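Local coordinates for protein O-phospho-L-seryl-tRNA:Cys-tRNA synthase (Methanocaldococcus jannaschii DSM 2661, PDB 5X6B) that probably converts O-phosphoseryl-tRNA(Cys) into cysteinyl-tRNA(Cys) in a pyridoxal-phosphate-dependent reaction, the second step of the indirect route to cysteine in methanogens, at residues Tyr139-Lys144 with Lys181-Asn186; Gly195-Thr200 with Lys213-Ile218. All blocks are in the same frame, centred on the assembly; numbering follows the deposited sequence.

Contact 1: residues Tyr139-Lys144 with Lys181-Asn186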
loop_
_atom_site.group_PDB
_atom_site.type_symbol
_atom_site.label_atom_id
_atom_site.label_comp_id
_atom_site.label_asym_id
_atom_site.label_seq_id
_atom_site.Cartn_x
_atom_site.Cartn_y
_atom_site.Cartn_z
ATOM N N TYR B 139 -4.108 21.021 -28.541
ATOM C CA TYR B 139 -4.703 19.770 -28.969
ATOM C C TYR B 139 -3.835 18.604 -28.527
ATOM O O TYR B 139 -2.609 18.636 -28.672
ATOM C CB TYR B 139 -4.904 19.753 -30.489
ATOM C CG TYR B 139 -6.273 20.228 -30.932
ATOM C CD1 TYR B 139 -7.273 19.319 -31.257
ATOM C CD2 TYR B 139 -6.569 21.582 -31.017
ATOM C CE1 TYR B 139 -8.527 19.744 -31.659
ATOM C CE2 TYR B 139 -7.827 22.015 -31.414
ATOM C CZ TYR B 139 -8.797 21.093 -31.737
ATOM O OH TYR B 139 -10.045 21.522 -32.132
ATOM N N VAL B 140 -4.477 17.594 -27.950
ATOM C CA VAL B 140 -3.817 16.332 -27.650
ATOM C C VAL B 140 -4.135 15.334 -28.752
ATOM O O VAL B 140 -5.302 15.046 -29.024
ATOM C CB VAL B 140 -4.256 15.754 -26.284
ATOM C CG1 VAL B 140 -3.764 14.323 -26.127
ATOM C CG2 VAL B 140 -3.740 16.618 -25.152
ATOM N N VAL B 141 -3.097 14.816 -29.398
ATOM C CA VAL B 141 -3.294 13.834 -30.458
ATOM C C VAL B 141 -3.086 12.425 -29.906
ATOM O O VAL B 141 -1.988 12.075 -29.473
ATOM C CB VAL B 141 -2.345 14.089 -31.647
ATOM C CG1 VAL B 141 -2.527 13.026 -32.713
ATOM C CG2 VAL B 141 -2.594 15.475 -32.230
ATOM N N LEU B 142 -4.156 11.631 -29.912
ATOM C CA LEU B 142 -4.138 10.284 -29.348
ATOM C C LEU B 142 -4.844 9.278 -30.253
ATOM O O LEU B 142 -5.614 9.661 -31.135
ATOM C CB LEU B 142 -4.782 10.279 -27.956
ATOM C CG LEU B 142 -6.113 11.014 -27.730
ATOM C CD1 LEU B 142 -7.317 10.231 -28.240
ATOM C CD2 LEU B 142 -6.300 11.342 -26.257
ATOM N N ASP B 143 -4.589 7.991 -30.026
ATOM C CA ASP B 143 -5.237 6.930 -30.797
ATOM C C ASP B 143 -6.713 6.800 -30.428
ATOM O O ASP B 143 -7.133 7.240 -29.367
ATOM C CB ASP B 143 -4.524 5.588 -30.584
ATOM C CG ASP B 143 -4.485 5.167 -29.124
ATOM O OD1 ASP B 143 -4.447 6.047 -28.241
ATOM O OD2 ASP B 143 -4.501 3.949 -28.856
ATOM N N LYS B 144 -7.495 6.184 -31.304
ATOM C CA LYS B 144 -8.926 6.026 -31.068
ATOM C C LYS B 144 -9.224 4.942 -30.037
ATOM O O LYS B 144 -10.355 4.819 -29.566
ATOM C CB LYS B 144 -9.649 5.717 -32.382
ATOM C CG LYS B 144 -10.729 6.726 -32.726
ATOM C CD LYS B 144 -11.466 6.376 -34.008
ATOM C CE LYS B 144 -11.235 7.451 -35.066
ATOM N NZ LYS B 144 -12.193 7.366 -36.206
ATOM N N LYS B 181 0.782 11.463 -38.333
ATOM C CA LYS B 181 1.299 12.576 -39.123
ATOM C C LYS B 181 0.175 13.395 -39.764
ATOM O O LYS B 181 0.155 14.622 -39.649
ATOM C CB LYS B 181 2.264 12.074 -40.205
ATOM C CG LYS B 181 2.353 13.010 -41.403
ATOM C CD LYS B 181 3.695 12.951 -42.116
ATOM C CE LYS B 181 3.917 14.226 -42.928
ATOM N NZ LYS B 181 5.115 14.167 -43.811
ATOM N N GLU B 182 -0.761 12.717 -40.424
ATOM C CA GLU B 182 -1.835 13.406 -41.143
ATOM C C GLU B 182 -2.717 14.231 -40.214
ATOM O O GLU B 182 -3.120 15.339 -40.561
ATOM C CB GLU B 182 -2.705 12.412 -41.922
ATOM C CG GLU B 182 -1.937 11.246 -42.523
ATOM C CD GLU B 182 -2.844 10.180 -43.119
ATOM O OE1 GLU B 182 -4.083 10.359 -43.099
ATOM O OE2 GLU B 182 -2.313 9.158 -43.606
ATOM N N VAL B 183 -3.005 13.694 -39.032
ATOM C CA VAL B 183 -3.827 14.394 -38.052
ATOM C C VAL B 183 -3.140 15.669 -37.562
ATOM O O VAL B 183 -3.749 16.743 -37.529
ATOM C CB VAL B 183 -4.153 13.488 -36.850
ATOM C CG1 VAL B 183 -4.899 14.266 -35.780
ATOM C CG2 VAL B 183 -4.971 12.288 -37.302
ATOM N N ILE B 184 -1.870 15.540 -37.194
ATOM C CA ILE B 184 -1.074 16.680 -36.754
ATOM C C ILE B 184 -1.026 17.780 -37.816
ATOM O O ILE B 184 -1.300 18.946 -37.525
ATOM C CB ILE B 184 0.363 16.252 -36.398
ATOM C CG1 ILE B 184 0.354 15.341 -35.172
ATOM C CG2 ILE B 184 1.238 17.467 -36.138
ATOM C CD1 ILE B 184 1.674 14.650 -34.923
ATOM N N ASP B 185 -0.686 17.405 -39.046
ATOM C CA ASP B 185 -0.607 18.366 -40.141
ATOM C C ASP B 185 -1.974 18.980 -40.422
ATOM O O ASP B 185 -2.082 20.179 -40.658
ATOM C CB ASP B 185 -0.049 17.705 -41.404
ATOM C CG ASP B 185 1.399 17.279 -41.247
ATOM O OD1 ASP B 185 2.090 17.818 -40.354
ATOM O OD2 ASP B 185 1.851 16.407 -42.018
ATOM N N ASN B 186 -3.012 18.148 -40.386
ATOM C CA ASN B 186 -4.393 18.612 -40.498
ATOM C C ASN B 186 -4.680 19.720 -39.487
ATOM O O ASN B 186 -5.377 20.688 -39.787
ATOM C CB ASN B 186 -5.358 17.435 -40.297
ATOM C CG ASN B 186 -6.792 17.761 -40.688
ATOM O OD1 ASN B 186 -7.241 18.900 -40.585
ATOM N ND2 ASN B 186 -7.519 16.744 -41.139
#

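Contact 2: residues Gly195-Thr200 with Lys213-Ile218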
loop_
_atom_site.group_PDB
_atom_site.type_symbol
_atom_site.label_atom_id
_atom_site.label_comp_id
_atom_site.label_asym_id
_atom_site.label_seq_id
_atom_site.Cartn_x
_atom_site.Cartn_y
_atom_site.Cartn_z
ATOM N N GLY B 195 -0.026 20.276 -28.507
ATOM C CA GLY B 195 0.854 20.317 -27.357
ATOM C C GLY B 195 1.410 18.961 -26.974
ATOM O O GLY B 195 2.499 18.865 -26.405
ATOM N N LEU B 196 0.670 17.905 -27.293
ATOM C CA LEU B 196 1.056 16.572 -26.858
ATOM C C LEU B 196 0.599 15.453 -27.793
ATOM O O LEU B 196 -0.554 15.417 -28.239
ATOM C CB LEU B 196 0.505 16.314 -25.452
ATOM C CG LEU B 196 0.925 15.007 -24.776
ATOM C CD1 LEU B 196 2.429 14.979 -24.570
ATOM C CD2 LEU B 196 0.194 14.832 -23.456
ATOM N N ILE B 197 1.517 14.533 -28.075
ATOM C CA ILE B 197 1.180 13.296 -28.772
ATOM C C ILE B 197 1.096 12.133 -27.779
ATOM O O ILE B 197 2.027 11.894 -27.003
ATOM C CB ILE B 197 2.204 12.972 -29.865
ATOM C CG1 ILE B 197 2.273 14.118 -30.869
ATOM C CG2 ILE B 197 1.837 11.677 -30.573
ATOM C CD1 ILE B 197 3.363 13.956 -31.884
ATOM N N LEU B 198 -0.023 11.417 -27.810
ATOM C CA LEU B 198 -0.286 10.354 -26.842
ATOM C C LEU B 198 -0.574 9.018 -27.526
ATOM O O LEU B 198 -1.404 8.939 -28.432
ATOM C CB LEU B 198 -1.462 10.752 -25.939
ATOM C CG LEU B 198 -1.825 9.876 -24.735
ATOM C CD1 LEU B 198 -2.343 10.748 -23.602
ATOM C CD2 LEU B 198 -2.867 8.826 -25.101
ATOM N N LEU B 199 0.109 7.966 -27.086
ATOM C CA LEU B 199 -0.142 6.629 -27.614
ATOM C C LEU B 199 -0.460 5.633 -26.500
ATOM O O LEU B 199 0.362 5.389 -25.615
ATOM C CB LEU B 199 1.058 6.129 -28.425
ATOM C CG LEU B 199 0.957 4.682 -28.923
ATOM C CD1 LEU B 199 -0.240 4.498 -29.851
ATOM C CD2 LEU B 199 2.246 4.249 -29.605
ATOM N N THR B 200 -1.663 5.071 -26.544
ATOM C CA THR B 200 -2.032 4.002 -25.632
ATOM C C THR B 200 -1.276 2.745 -26.040
ATOM O O THR B 200 -1.651 2.081 -27.009
ATOM C CB THR B 200 -3.544 3.736 -25.648
ATOM O OG1 THR B 200 -4.242 4.946 -25.335
ATOM C CG2 THR B 200 -3.907 2.683 -24.623
ATOM N N LYS B 213 7.815 3.016 -31.258
ATOM C CA LYS B 213 8.963 3.709 -31.833
ATOM C C LYS B 213 8.554 4.560 -33.029
ATOM O O LYS B 213 9.098 5.642 -33.247
ATOM C CB LYS B 213 10.046 2.713 -32.252
ATOM C CG LYS B 213 11.354 3.376 -32.659
ATOM C CD LYS B 213 12.457 2.355 -32.881
ATOM C CE LYS B 213 13.791 3.033 -33.147
ATOM N NZ LYS B 213 14.892 2.044 -33.316
ATOM N N LYS B 214 7.588 4.066 -33.796
ATOM C CA LYS B 214 7.131 4.763 -34.991
ATOM C C LYS B 214 6.464 6.086 -34.637
ATOM O O LYS B 214 6.751 7.113 -35.251
ATOM C CB LYS B 214 6.175 3.876 -35.796
ATOM C CG LYS B 214 6.839 3.160 -36.975
ATOM C CD LYS B 214 7.802 4.078 -37.734
ATOM C CE LYS B 214 8.097 3.558 -39.137
ATOM N NZ LYS B 214 9.265 4.260 -39.745
ATOM N N VAL B 215 5.581 6.063 -33.644
ATOM C CA VAL B 215 4.933 7.288 -33.187
ATOM C C VAL B 215 5.970 8.198 -32.540
ATOM O O VAL B 215 5.860 9.420 -32.588
ATOM C CB VAL B 215 3.790 6.997 -32.197
ATOM C CG1 VAL B 215 3.071 8.276 -31.826
ATOM C CG2 VAL B 215 2.810 5.999 -32.803
ATOM N N GLY B 216 6.994 7.589 -31.954
ATOM C CA GLY B 216 8.095 8.340 -31.384
ATOM C C GLY B 216 8.869 9.081 -32.455
ATOM O O GLY B 216 9.245 10.239 -32.273
ATOM N N LYS B 217 9.101 8.416 -33.584
ATOM C CA LYS B 217 9.861 9.019 -34.676
ATOM C C LYS B 217 9.077 10.124 -35.380
ATOM O O LYS B 217 9.655 11.133 -35.784
ATOM C CB LYS B 217 10.297 7.952 -35.681
ATOM C CG LYS B 217 11.481 7.139 -35.194
ATOM C CD LYS B 217 12.105 6.309 -36.304
ATOM C CE LYS B 217 11.091 5.374 -36.951
ATOM N NZ LYS B 217 11.709 4.506 -37.994
ATOM N N ILE B 218 7.768 9.930 -35.524
ATOM C CA ILE B 218 6.890 10.982 -36.020
ATOM C C ILE B 218 6.948 12.209 -35.110
ATOM O O ILE B 218 7.055 13.342 -35.582
ATOM C CB ILE B 218 5.430 10.502 -36.117
ATOM C CG1 ILE B 218 5.316 9.317 -37.077
ATOM C CG2 ILE B 218 4.512 11.644 -36.552
ATOM C CD1 ILE B 218 3.908 8.763 -37.189
#

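Contact 1: residues Tyr139-Lys144 with Lys181-Asn186
Val141, near the middle of strand 139-143, reaches the helix 179-188 with both of its methyl groups, and each finds a different residue there. Its CG1 meets CG1 of Val183 at 4.1 Å, the two side chains sliding past one another in opposite directions. Its CG2 meets the CG1 methylene of Ile184 at 4.2 Å, and here the side chains cross at about a right angle. The split follows from the valine's rotation: with CG1 anti to the backbone N (chi1 178°), CG2 stands beside that N, and the fork opens onto two successive helix residues. The backbones come nearest at the same place, with CA of Val141 7.3 Å from CA of Ile184.

The closed side is that of Val141 and Ile184, both buried. Val164 of strand 160-166 and Tyr180 of the same helix also touch Val141, while Ile197 of strand 194-200 and Ile224 of the loop before strand 226-229 touch Ile184. Val183 lies nearer the edge and is partly exposed. Beyond it the helix turns to water: Lys181, Glu182 and Asn186 are exposed, and Asn186 OD1 takes its hydrogen bond from Lys190 NZ rather than from the strand.

Only 107 Å² is buried between the two segments, through methyl and methylene groups at ordinary van der Waals distances. No polar pair links the segments, so the contact between helix and strand rests on apolar packing alone; the strand's own backbone bonds run to its sheet neighbours.

Contact 2: residues Gly195-Thr200 with Lys213-Ile218
Val215 points from helix 212-221 at the strand 194-200 and sets one methyl against each of two residues, Ile197 and Leu199, whose side chains leave the same face of the sheet. Both pairs meet at a slant. CG1 of Val215 approaches the CG2 branch of Ile197 at 3.8 Å, and CG2 of Val215 lies 3.7 Å from CD2 of Leu199, which also comes within 4.1 Å of CB of Val215. The valine is rotated with CG1 anti to its backbone N (chi1 -176°), which spreads its two methyls along the strand direction. On the strand, Ile197 offers its short branch to the valine, whereas Leu199 extends to the end of its side chain. Leu198, between them, points away from the helix. All three touching residues are buried, and Lys213 and Lys217 lie on the outer part of the helix.

The contact belongs to a beta-alpha-beta unit: strand 194-200 leads through helix 212-221 into strand 226-229, its parallel neighbour in the sheet. Phe226 of that strand touches Ile197, Leu199 and Val215 alike, and Tyr180 of helix 179-188 reaches the same three residues, tying the two helices together on one face of the sheet.

Contacts 1 and 2 follow one another along the chain and share one sheet, their centres about 9 Å apart. Strands 139-143 and 194-200 lie side by side and parallel: Val141 N is 2.9 Å from Leu196 O and Val141 O is 2.7 Å from Leu198 N, both probable hydrogen bonds. On the helix-covered face they share, CD1 of Ile184 packs against CD1 of Ile197 at 3.5 Å, which joins the two apolar patches into one layer. The bound nucleic acid is about 31 Å from contact 1 and 29 Å from contact 2, nearest atoms. Both are structural packing in a mixed sheet consistent with fold type I pyridoxal-phosphate enzymes; Lys255 carries the cofactor.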